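Local coordinates for protein group 1 truncated hemoglobin (Tetrahymena pyriformis, PDB 3AQ9) that binds heme and probably carries oxygen, its distal polar network stabilising the bound gas and supporting removal of nitric oxide, at residues A[17-29]-A[43-55]. The protein carries 1 engineered substitution. Numbering follows the deposited sequence.
Sequences MKAAVPLFYKKVL and MDHQTKQETDFLT. Engineered in segment 43-55: Glu50 (natural residue Gln). With HEM (protoporphyrin IX containing Fe), chain C.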
ATOM      1  N   MET A  17     -10.233  -5.282  -0.030  1.00 29.82           N
ATOM      2  CA  MET A  17      -8.820  -5.183  -0.310  1.00 29.46           C
ATOM      3  C   MET A  17      -8.607  -5.383  -1.840  1.00 29.65           C
ATOM      4  O   MET A  17      -7.710  -4.716  -2.420  1.00 29.88           O
ATOM      5  CB  MET A  17      -8.014  -6.241   0.434  1.00 30.03           C
ATOM      6  CG  MET A  17      -6.595  -5.938   0.207  1.00 39.30           C
ATOM      7  SD  MET A  17      -5.977  -4.364   1.077  1.00 42.57           S
ATOM      8  CE  MET A  17      -7.230  -4.606   2.557  1.00 28.32           C
ATOM      9  N   LYS A  18      -9.287  -6.339  -2.417  1.00 28.96           N
ATOM     10  CA  LYS A  18      -9.139  -6.597  -3.854  1.00 29.04           C
ATOM     11  C   LYS A  18      -9.535  -5.417  -4.705  1.00 30.74           C
ATOM     12  O   LYS A  18      -9.039  -5.267  -5.851  1.00 31.78           O
ATOM     13  CB  LYS A  18      -9.917  -7.856  -4.285  1.00 31.43           C
ATOM     14  CG  LYS A  18      -9.119  -9.074  -3.692  1.00 33.70           C
ATOM     15  CD  LYS A  18      -9.860 -10.280  -4.300  1.00 40.87           C
ATOM     16  CE  LYS A  18      -9.040 -11.497  -3.889  1.00 43.93           C
ATOM     17  NZ  LYS A  18      -9.714 -12.623  -4.574  1.00 54.57           N
ATOM     18  N   ALA A  19     -10.518  -4.633  -4.250  1.00 29.96           N
ATOM     19  CA  ALA A  19     -10.901  -3.381  -4.961  1.00 29.76           C
ATOM     20  C   ALA A  19      -9.902  -2.228  -4.609  1.00 28.82           C
ATOM     21  O   ALA A  19      -9.546  -1.423  -5.467  1.00 28.65           O
ATOM     22  CB  ALA A  19     -12.342  -2.991  -4.588  1.00 31.31           C
ATOM     23  N   ALA A  20      -9.399  -2.181  -3.389  1.00 27.70           N
ATOM     24  CA  ALA A  20      -8.568  -1.037  -2.980  1.00 26.96           C
ATOM     25  C   ALA A  20      -7.202  -1.030  -3.697  1.00 28.07           C
ATOM     26  O   ALA A  20      -6.729   0.020  -4.123  1.00 26.70           O
ATOM     27  CB  ALA A  20      -8.344  -1.154  -1.469  1.00 27.02           C
ATOM     28  N   VAL A  21      -6.577  -2.215  -3.826  1.00 27.59           N
ATOM     29  CA  VAL A  21      -5.207  -2.155  -4.413  1.00 27.04           C
ATOM     30  C   VAL A  21      -5.200  -1.645  -5.863  1.00 27.07           C
ATOM     31  O   VAL A  21      -4.380  -0.776  -6.161  1.00 25.82           O
ATOM     32  CB  VAL A  21      -4.430  -3.465  -4.210  1.00 26.75           C
ATOM     33  CG1 VAL A  21      -3.034  -3.306  -4.849  1.00 31.72           C
ATOM     34  CG2 VAL A  21      -4.220  -3.635  -2.687  1.00 28.77           C
ATOM     35  N   PRO A  22      -6.096  -2.111  -6.752  1.00 27.18           N
ATOM     36  CA  PRO A  22      -6.045  -1.575  -8.151  1.00 27.68           C
ATOM     37  C   PRO A  22      -6.492  -0.124  -8.209  1.00 28.15           C
ATOM     38  O   PRO A  22      -6.037   0.642  -9.075  1.00 29.17           O
ATOM     39  CB  PRO A  22      -7.002  -2.446  -8.938  1.00 28.47           C
ATOM     40  CG  PRO A  22      -7.243  -3.675  -8.054  1.00 30.35           C
ATOM     41  CD  PRO A  22      -6.870  -3.384  -6.633  1.00 26.54           C
ATOM     42  N   LEU A  23      -7.377   0.265  -7.271  1.00 27.68           N
ATOM     43  CA  LEU A  23      -7.750   1.704  -7.291  1.00 29.79           C
ATOM     44  C   LEU A  23      -6.573   2.559  -6.819  1.00 27.24           C
ATOM     45  O   LEU A  23      -6.212   3.611  -7.407  1.00 29.22           O
ATOM     46  CB  LEU A  23      -8.959   1.987  -6.378  1.00 31.75           C
ATOM     47  CG  LEU A  23      -9.402   3.464  -6.294  1.00 31.41           C
ATOM     48  CD1 LEU A  23      -9.439   4.205  -7.731  1.00 30.63           C
ATOM     49  CD2 LEU A  23     -10.791   3.541  -5.479  1.00 33.68           C
ATOM     50  N   PHE A  24      -5.873   2.082  -5.802  1.00 25.33           N
ATOM     51  CA  PHE A  24      -4.706   2.761  -5.309  1.00 25.99           C
ATOM     52  C   PHE A  24      -3.671   2.803  -6.423  1.00 27.13           C
ATOM     53  O   PHE A  24      -3.099   3.885  -6.675  1.00 28.07           O
ATOM     54  CB  PHE A  24      -4.211   1.912  -4.134  1.00 24.15           C
ATOM     55  CG  PHE A  24      -2.752   2.121  -3.742  1.00 25.98           C
ATOM     56  CD1 PHE A  24      -2.366   3.325  -3.067  1.00 26.71           C
ATOM     57  CD2 PHE A  24      -1.790   1.153  -4.019  1.00 27.50           C
ATOM     58  CE1 PHE A  24      -1.010   3.490  -2.709  1.00 26.38           C
ATOM     59  CE2 PHE A  24      -0.429   1.323  -3.608  1.00 30.46           C
ATOM     60  CZ  PHE A  24      -0.057   2.464  -2.960  1.00 26.42           C
ATOM     61  N   TYR A  25      -3.440   1.704  -7.150  1.00 27.33           N
ATOM     62  CA  TYR A  25      -2.476   1.869  -8.301  1.00 27.27           C
ATOM     63  C   TYR A  25      -3.009   2.790  -9.390  1.00 30.20           C
ATOM     64  O   TYR A  25      -2.172   3.394 -10.081  1.00 30.32           O
ATOM     65  CB  TYR A  25      -2.052   0.495  -8.878  1.00 28.56           C
ATOM     66  CG  TYR A  25      -0.887   0.043  -8.027  1.00 30.72           C
ATOM     67  CD1 TYR A  25      -0.983  -1.057  -7.178  1.00 32.71           C
ATOM     68  CD2 TYR A  25       0.296   0.822  -8.051  1.00 34.25           C
ATOM     69  CE1 TYR A  25       0.096  -1.356  -6.300  1.00 34.85           C
ATOM     70  CE2 TYR A  25       1.317   0.501  -7.271  1.00 35.55           C
ATOM     71  CZ  TYR A  25       1.221  -0.557  -6.425  1.00 34.51           C
ATOM     72  OH  TYR A  25       2.411  -0.664  -5.721  1.00 39.38           O
ATOM     73  N   LYS A  26      -4.324   2.854  -9.673  1.00 28.26           N
ATOM     74  CA  LYS A  26      -4.768   3.840 -10.652  1.00 30.01           C
ATOM     75  C   LYS A  26      -4.327   5.240 -10.190  1.00 31.29           C
ATOM     76  O   LYS A  26      -3.933   6.079 -11.027  1.00 34.04           O
ATOM     77  CB  LYS A  26      -6.325   3.789 -10.790  1.00 29.03           C
ATOM     78  CG  LYS A  26      -6.946   4.803 -11.691  1.00 33.52           C
ATOM     79  CD  LYS A  26      -8.448   4.668 -11.557  1.00 33.13           C
ATOM     80  CE  LYS A  26      -9.384   5.403 -12.503  1.00 41.81           C
ATOM     81  NZ  LYS A  26      -8.954   6.771 -12.548  1.00 48.48           N
ATOM     82  N   LYS A  27      -4.388   5.512  -8.887  1.00 28.29           N
ATOM     83  CA  LYS A  27      -4.007   6.869  -8.451  1.00 28.00           C
ATOM     84  C   LYS A  27      -2.498   6.978  -8.483  1.00 28.01           C
ATOM     85  O   LYS A  27      -1.971   7.996  -8.929  1.00 28.85           O
ATOM     86  CB  LYS A  27      -4.470   7.069  -6.986  1.00 28.22           C
ATOM     87  CG  LYS A  27      -6.045   7.186  -7.022  1.00 28.79           C
ATOM     88  CD  LYS A  27      -6.453   7.478  -5.508  1.00 29.96           C
ATOM     89  CE  LYS A  27      -8.031   7.455  -5.399  1.00 33.38           C
ATOM     90  NZ  LYS A  27      -8.665   8.549  -6.140  1.00 41.91           N
ATOM     91  N   VAL A  28      -1.801   5.949  -7.985  1.00 26.78           N
ATOM     92  CA  VAL A  28      -0.293   6.049  -7.965  1.00 27.04           C
ATOM     93  C   VAL A  28       0.257   6.220  -9.390  1.00 28.79           C
ATOM     94  O   VAL A  28       1.182   7.034  -9.601  1.00 29.47           O
ATOM     95  CB  VAL A  28       0.272   4.754  -7.308  1.00 28.53           C
ATOM     96  CG1 VAL A  28       1.771   4.541  -7.596  1.00 28.83           C
ATOM     97  CG2 VAL A  28       0.032   4.764  -5.771  1.00 25.56           C
ATOM     98  N   LEU A  29      -0.316   5.502 -10.366  1.00 28.48           N
ATOM     99  CA  LEU A  29       0.211   5.572 -11.722  1.00 29.72           C
ATOM    100  C   LEU A  29      -0.165   6.856 -12.434  1.00 31.17           C
ATOM    101  O   LEU A  29       0.266   7.074 -13.578  1.00 33.58           O
ATOM    102  CB  LEU A  29      -0.324   4.346 -12.555  1.00 30.75           C
ATOM    103  CG  LEU A  29       0.247   3.011 -11.999  1.00 33.57           C
ATOM    104  CD1 LEU A  29      -0.421   1.702 -12.699  1.00 29.33           C
ATOM    105  CD2 LEU A  29       1.833   2.868 -12.134  1.00 33.92           C
ATOM    106  N   MET A  43       2.449  -5.193 -13.349  1.00 39.01           N
ATOM    107  CA  MET A  43       1.469  -4.676 -12.389  1.00 37.40           C
ATOM    108  C   MET A  43       0.497  -5.777 -11.881  1.00 37.03           C
ATOM    109  O   MET A  43      -0.033  -5.655 -10.750  1.00 36.34           O
ATOM    110  CB  MET A  43       0.708  -3.442 -12.920  1.00 37.23           C
ATOM    111  CG  MET A  43       1.643  -2.172 -13.086  1.00 39.39           C
ATOM    112  SD  MET A  43       2.465  -1.689 -11.642  1.00 41.81           S
ATOM    113  CE  MET A  43       1.180  -1.464 -10.448  1.00 39.53           C
ATOM    114  N   ASP A  44       0.264  -6.800 -12.671  1.00 39.40           N
ATOM    115  CA  ASP A  44      -0.552  -7.910 -12.135  1.00 40.11           C
ATOM    116  C   ASP A  44       0.183  -8.555 -10.945  1.00 37.91           C
ATOM    117  O   ASP A  44      -0.419  -8.787  -9.853  1.00 35.76           O
ATOM    118  CB  ASP A  44      -0.827  -8.931 -13.209  1.00 42.96           C
ATOM    119  CG  ASP A  44      -1.846  -8.402 -14.245  1.00 49.92           C
ATOM    120  OD1 ASP A  44      -2.610  -7.403 -13.940  1.00 49.05           O
ATOM    121  OD2 ASP A  44      -1.868  -8.984 -15.344  1.00 58.81           O
ATOM    122  N   HIS A  45       1.470  -8.832 -11.143  1.00 38.88           N
ATOM    123  CA  HIS A  45       2.255  -9.372 -10.072  1.00 39.38           C
ATOM    124  C   HIS A  45       2.282  -8.475  -8.855  1.00 35.55           C
ATOM    125  O   HIS A  45       2.189  -8.895  -7.666  1.00 34.59           O
ATOM    126  CB  HIS A  45       3.717  -9.636 -10.506  1.00 43.55           C
ATOM    127  CG  HIS A  45       4.431 -10.536  -9.544  1.00 46.85           C
ATOM    128  ND1 HIS A  45       5.454 -10.108  -8.727  1.00 47.74           N
ATOM    129  CD2 HIS A  45       4.152 -11.818  -9.173  1.00 49.79           C
ATOM    130  CE1 HIS A  45       5.856 -11.116  -7.974  1.00 43.25           C
ATOM    131  NE2 HIS A  45       5.080 -12.153  -8.206  1.00 50.34           N
ATOM    132  N   GLN A  46       2.603  -7.193  -9.073  1.00 32.17           N
ATOM    133  CA  GLN A  46       2.688  -6.240  -7.997  1.00 31.46           C
ATOM    134  C   GLN A  46       1.342  -6.103  -7.245  1.00 29.45           C
ATOM    135  O   GLN A  46       1.293  -6.038  -5.989  1.00 28.25           O
ATOM    136  CB  GLN A  46       3.107  -4.873  -8.587  1.00 30.96           C
ATOM    137  CG  GLN A  46       3.214  -3.757  -7.490  1.00 28.17           C
ATOM    138  CD  GLN A  46       4.347  -4.063  -6.506  1.00 32.69           C
ATOM    139  OE1 GLN A  46       5.261  -4.836  -6.856  1.00 31.12           O
ATOM    140  NE2 GLN A  46       4.270  -3.473  -5.314  1.00 31.57           N
ATOM    141  N   THR A  47       0.259  -6.080  -8.021  1.00 29.83           N
ATOM    142  CA  THR A  47      -1.035  -5.982  -7.337  1.00 30.59           C
ATOM    143  C   THR A  47      -1.262  -7.222  -6.418  1.00 29.46           C
ATOM    144  O   THR A  47      -1.750  -7.110  -5.273  1.00 28.60           O
ATOM    145  CB  THR A  47      -2.188  -5.884  -8.424  1.00 32.27           C
ATOM    146  OG1 THR A  47      -2.011  -4.620  -9.071  1.00 34.43           O
ATOM    147  CG2 THR A  47      -3.568  -5.860  -7.734  1.00 34.55           C
ATOM    148  N   LYS A  48      -0.879  -8.390  -6.893  1.00 29.01           N
ATOM    149  CA  LYS A  48      -1.069  -9.562  -6.067  1.00 32.13           C
ATOM    150  C   LYS A  48      -0.170  -9.551  -4.808  1.00 29.55           C
ATOM    151  O   LYS A  48      -0.639  -9.772  -3.651  1.00 28.38           O
ATOM    152  CB  LYS A  48      -0.667 -10.787  -6.839  1.00 33.90           C
ATOM    153  CG  LYS A  48      -1.065 -12.095  -6.082  1.00 42.62           C
ATOM    154  CD  LYS A  48       0.227 -12.786  -5.565  1.00 51.36           C
ATOM    155  CE  LYS A  48      -0.148 -14.312  -5.455  1.00 59.55           C
ATOM    156  NZ  LYS A  48      -0.616 -14.487  -4.019  1.00 48.82           N
ATOM    157  N   GLN A  49       1.112  -9.232  -4.975  1.00 29.18           N
ATOM    158  CA  GLN A  49       1.987  -9.176  -3.798  1.00 28.85           C
ATOM    159  C   GLN A  49       1.529  -8.150  -2.808  1.00 27.60           C
ATOM    160  O   GLN A  49       1.562  -8.321  -1.576  1.00 27.68           O
ATOM    161  CB  GLN A  49       3.438  -8.786  -4.262  1.00 29.39           C
ATOM    162  CG  GLN A  49       4.067  -9.898  -5.061  1.00 30.90           C
ATOM    163  CD  GLN A  49       4.133 -11.195  -4.202  1.00 39.91           C
ATOM    164  OE1 GLN A  49       4.772 -11.217  -3.181  1.00 49.54           O
ATOM    165  NE2 GLN A  49       3.527 -12.186  -4.608  1.00 40.11           N
ATOM    166  N   GLU A  50       1.223  -6.959  -3.297  1.00 26.57           N
ATOM    167  CA  GLU A  50       0.813  -5.883  -2.395  1.00 26.80           C
ATOM    168  C   GLU A  50      -0.538  -6.137  -1.728  1.00 27.31           C
ATOM    169  O   GLU A  50      -0.750  -5.803  -0.544  1.00 27.54           O
ATOM    170  CB  GLU A  50       0.836  -4.573  -3.214  1.00 30.71           C
ATOM    171  CG  GLU A  50       0.644  -3.373  -2.396  1.00 36.45           C
ATOM    172  CD  GLU A  50       1.604  -2.226  -2.885  1.00 33.90           C
ATOM    173  OE1 GLU A  50       2.132  -2.219  -4.108  1.00 41.40           O
ATOM    174  OE2 GLU A  50       1.481  -1.237  -2.212  1.00 37.29           O
ATOM    175  N   THR A  51      -1.448  -6.742  -2.455  1.00 26.33           N
ATOM    176  CA  THR A  51      -2.718  -7.179  -1.790  1.00 27.26           C
ATOM    177  C   THR A  51      -2.337  -8.191  -0.667  1.00 27.80           C
ATOM    178  O   THR A  51      -2.833  -8.063   0.471  1.00 28.55           O
ATOM    179  CB  THR A  51      -3.656  -7.859  -2.754  1.00 29.44           C
ATOM    180  OG1 THR A  51      -4.004  -6.925  -3.825  1.00 29.02           O
ATOM    181  CG2 THR A  51      -4.984  -8.300  -2.043  1.00 29.47           C
ATOM    182  N   ASP A  52      -1.465  -9.154  -0.965  1.00 27.78           N
ATOM    183  CA  ASP A  52      -1.122 -10.117   0.147  1.00 28.56           C
ATOM    184  C   ASP A  52      -0.436  -9.355   1.285  1.00 27.46           C
ATOM    185  O   ASP A  52      -0.645  -9.687   2.460  1.00 27.76           O
ATOM    186  CB  ASP A  52      -0.096 -11.154  -0.349  1.00 28.00           C
ATOM    187  CG  ASP A  52      -0.709 -12.178  -1.330  1.00 30.77           C
ATOM    188  OD1 ASP A  52       0.063 -12.908  -2.005  1.00 34.69           O
ATOM    189  OD2 ASP A  52      -1.955 -12.343  -1.397  1.00 33.01           O
ATOM    190  N   PHE A  53       0.438  -8.425   0.953  1.00 26.11           N
ATOM    191  CA  PHE A  53       1.195  -7.725   2.008  1.00 26.03           C
ATOM    192  C   PHE A  53       0.280  -6.861   2.903  1.00 26.87           C
ATOM    193  O   PHE A  53       0.300  -6.959   4.132  1.00 25.67           O
ATOM    194  CB  PHE A  53       2.263  -6.781   1.400  1.00 26.44           C
ATOM    195  CG  PHE A  53       3.169  -6.228   2.449  1.00 25.73           C
ATOM    196  CD1 PHE A  53       4.037  -7.084   3.083  1.00 23.90           C
ATOM    197  CD2 PHE A  53       3.199  -4.828   2.730  1.00 28.34           C
ATOM    198  CE1 PHE A  53       4.972  -6.593   4.072  1.00 25.49           C
ATOM    199  CE2 PHE A  53       4.076  -4.343   3.704  1.00 29.75           C
ATOM    200  CZ  PHE A  53       4.991  -5.215   4.380  1.00 28.14           C
ATOM    201  N   LEU A  54      -0.572  -6.031   2.286  1.00 26.37           N
ATOM    202  CA  LEU A  54      -1.456  -5.206   3.084  1.00 25.32           C
ATOM    203  C   LEU A  54      -2.493  -6.047   3.806  1.00 27.06           C
ATOM    204  O   LEU A  54      -2.874  -5.685   4.920  1.00 28.02           O
ATOM    205  CB  LEU A  54      -2.156  -4.116   2.242  1.00 25.90           C
ATOM    206  CG  LEU A  54      -1.156  -3.118   1.623  1.00 25.68           C
ATOM    207  CD1 LEU A  54      -2.076  -2.171   0.643  1.00 30.31           C
ATOM    208  CD2 LEU A  54      -0.368  -2.322   2.684  1.00 26.17           C
ATOM    209  N   THR A  55      -2.968  -7.154   3.229  1.00 26.11           N
ATOM    210  CA  THR A  55      -3.919  -8.024   3.939  1.00 26.07           C
ATOM    211  C   THR A  55      -3.252  -8.516   5.190  1.00 27.56           C
ATOM    212  O   THR A  55      -3.852  -8.549   6.239  1.00 27.90           O
ATOM    213  CB  THR A  55      -4.256  -9.199   3.044  1.00 26.49           C
ATOM    214  OG1 THR A  55      -5.015  -8.624   1.892  1.00 27.95           O
ATOM    215  CG2 THR A  55      -5.204 -10.197   3.718  1.00 27.77           C
TER
HETATM  216  CHA HEM C 144       7.828  -3.537  -4.501  1.00 23.17           C
HETATM  217  CHB HEM C 144       7.741   1.284  -5.438  1.00 25.45           C
HETATM  218  CHC HEM C 144       6.215   2.119  -0.942  1.00 22.00           C
HETATM  219  CHD HEM C 144       4.951  -2.613  -0.674  1.00 23.46           C
HETATM  220  C1A HEM C 144       7.935  -2.307  -5.128  1.00 23.47           C
HETATM  221  C2A HEM C 144       8.469  -2.069  -6.478  1.00 26.29           C
HETATM  222  C3A HEM C 144       8.400  -0.778  -6.725  1.00 26.65           C
HETATM  223  C4A HEM C 144       7.893  -0.095  -5.556  1.00 25.03           C
HETATM  224  CMA HEM C 144       8.782   0.032  -7.976  1.00 24.55           C
HETATM  225  CAA HEM C 144       8.854  -3.238  -7.470  1.00 30.04           C
HETATM  226  CBA HEM C 144      10.208  -3.427  -8.187  1.00 37.70           C
HETATM  227  CGA HEM C 144       9.676  -4.508  -9.312  1.00 37.25           C
HETATM  228  O1A HEM C 144       9.493  -5.724  -8.942  1.00 42.09           O
HETATM  229  O2A HEM C 144       9.045  -4.146 -10.380  1.00 37.30           O
HETATM  230  C1B HEM C 144       7.382   1.905  -4.208  1.00 24.12           C
HETATM  231  C2B HEM C 144       7.503   3.344  -4.045  1.00 24.78           C
HETATM  232  C3B HEM C 144       7.175   3.561  -2.760  1.00 24.70           C
HETATM  233  C4B HEM C 144       6.796   2.278  -2.227  1.00 23.53           C
HETATM  234  CMB HEM C 144       7.963   4.388  -5.061  1.00 25.00           C
HETATM  235  CAB HEM C 144       7.203   4.932  -2.072  1.00 24.25           C
HETATM  236  CBB HEM C 144       7.775   4.886  -0.878  1.00 27.48           C
HETATM  237  C1C HEM C 144       5.663   0.901  -0.507  1.00 22.90           C
HETATM  238  C2C HEM C 144       4.838   0.749   0.666  1.00 23.82           C
HETATM  239  C3C HEM C 144       4.495  -0.555   0.686  1.00 22.82           C
HETATM  240  C4C HEM C 144       5.070  -1.235  -0.436  1.00 24.83           C
HETATM  241  CMC HEM C 144       4.433   1.938   1.631  1.00 25.18           C
HETATM  242  CAC HEM C 144       3.554  -1.321   1.689  1.00 26.64           C
HETATM  243  CBC HEM C 144       3.229  -0.786   2.864  1.00 32.14           C
HETATM  244  C1D HEM C 144       5.659  -3.260  -1.694  1.00 24.11           C
HETATM  245  C2D HEM C 144       5.561  -4.683  -1.889  1.00 23.23           C
HETATM  246  C3D HEM C 144       6.436  -4.941  -3.011  1.00 24.96           C
HETATM  247  C4D HEM C 144       6.962  -3.667  -3.377  1.00 23.14           C
HETATM  248  CMD HEM C 144       4.775  -5.755  -1.121  1.00 25.13           C
HETATM  249  CAD HEM C 144       6.688  -6.280  -3.651  1.00 25.20           C
HETATM  250  CBD HEM C 144       7.768  -7.060  -3.033  1.00 25.05           C
HETATM  251  CGD HEM C 144       7.809  -8.453  -3.703  1.00 31.11           C
HETATM  252  O1D HEM C 144       8.396  -9.370  -3.137  1.00 30.56           O
HETATM  253  O2D HEM C 144       7.486  -8.535  -4.964  1.00 33.38           O
HETATM  254  NA  HEM C 144       7.615  -1.054  -4.626  1.00 23.92           N
HETATM  255  NB  HEM C 144       6.966   1.140  -3.101  1.00 24.92           N
HETATM  256  NC  HEM C 144       5.804  -0.294  -1.149  1.00 23.14           N
HETATM  257  ND  HEM C 144       6.474  -2.580  -2.637  1.00 25.98           N
HETATM  258 FE   HEM C 144       6.751  -0.694  -2.876  1.00 24.46          FE
HETATM  259  O   HOH W   1       4.770  -0.563  -3.834  1.00 29.46           O
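Helices 17-28 and 43-55 run at 126° to each other, their axes approaching to 9.7 Å, and Val21 and Thr51 bring the backbones nearest, 6.2 Å between CA atoms. The two helices are B and E of the 2/2 globin fold and help form the distal side of the heme pocket: 43-55 supplies pocket residues, and Tyr25 reaches in to the iron-bound water. Val21 is a knob in a hole lined by Thr47, Glu50, Thr51 and Leu54; its compact branched side chain fits the hole, with CG2 against Thr51 OG1. Threonine fits the facing side of 43-55 because its hydroxyl can turn back on its own helix: Thr51 OG1 donates to Thr47 O at 2.7 Å, a carbonyl that Thr51 N reaches from the other face. Chi1 of -60° sets OG1 beside the backbone N, which leaves CG2 anti to that N, where it meets Met17 CG at 3.6 Å. Farther along, Tyr25 is a second knob, among Met43, Gln46, Thr47 and Glu50. The flexible Met43 chain bends to lay CE over one face of the Tyr25 ring, 3.6 Å from the centroid in a CH-pi contact, while Phe24 CE2 lies over the opposite face. The ring lies between the two, and Tyr25 OH is hydrogen-bonded at 3.0 Å to water 1, which is bound to the heme iron. Engineered Glu50, a glutamine in the natural protein, brings its carboxylate to the ring edge and accepts at OE1 from Gln46 NE2 at 2.8 Å, although OE1 is less surely placed. The Gln46 amide stands nearly perpendicular to the Tyr25 ring, and a leucine in its place would probably leave the Glu50 carboxylate without this donor and freer to turn. Bent at chi2 (66°), the Gln46 chain carries NE2 over the porphyrin, 3.3 Å from HEM C4D.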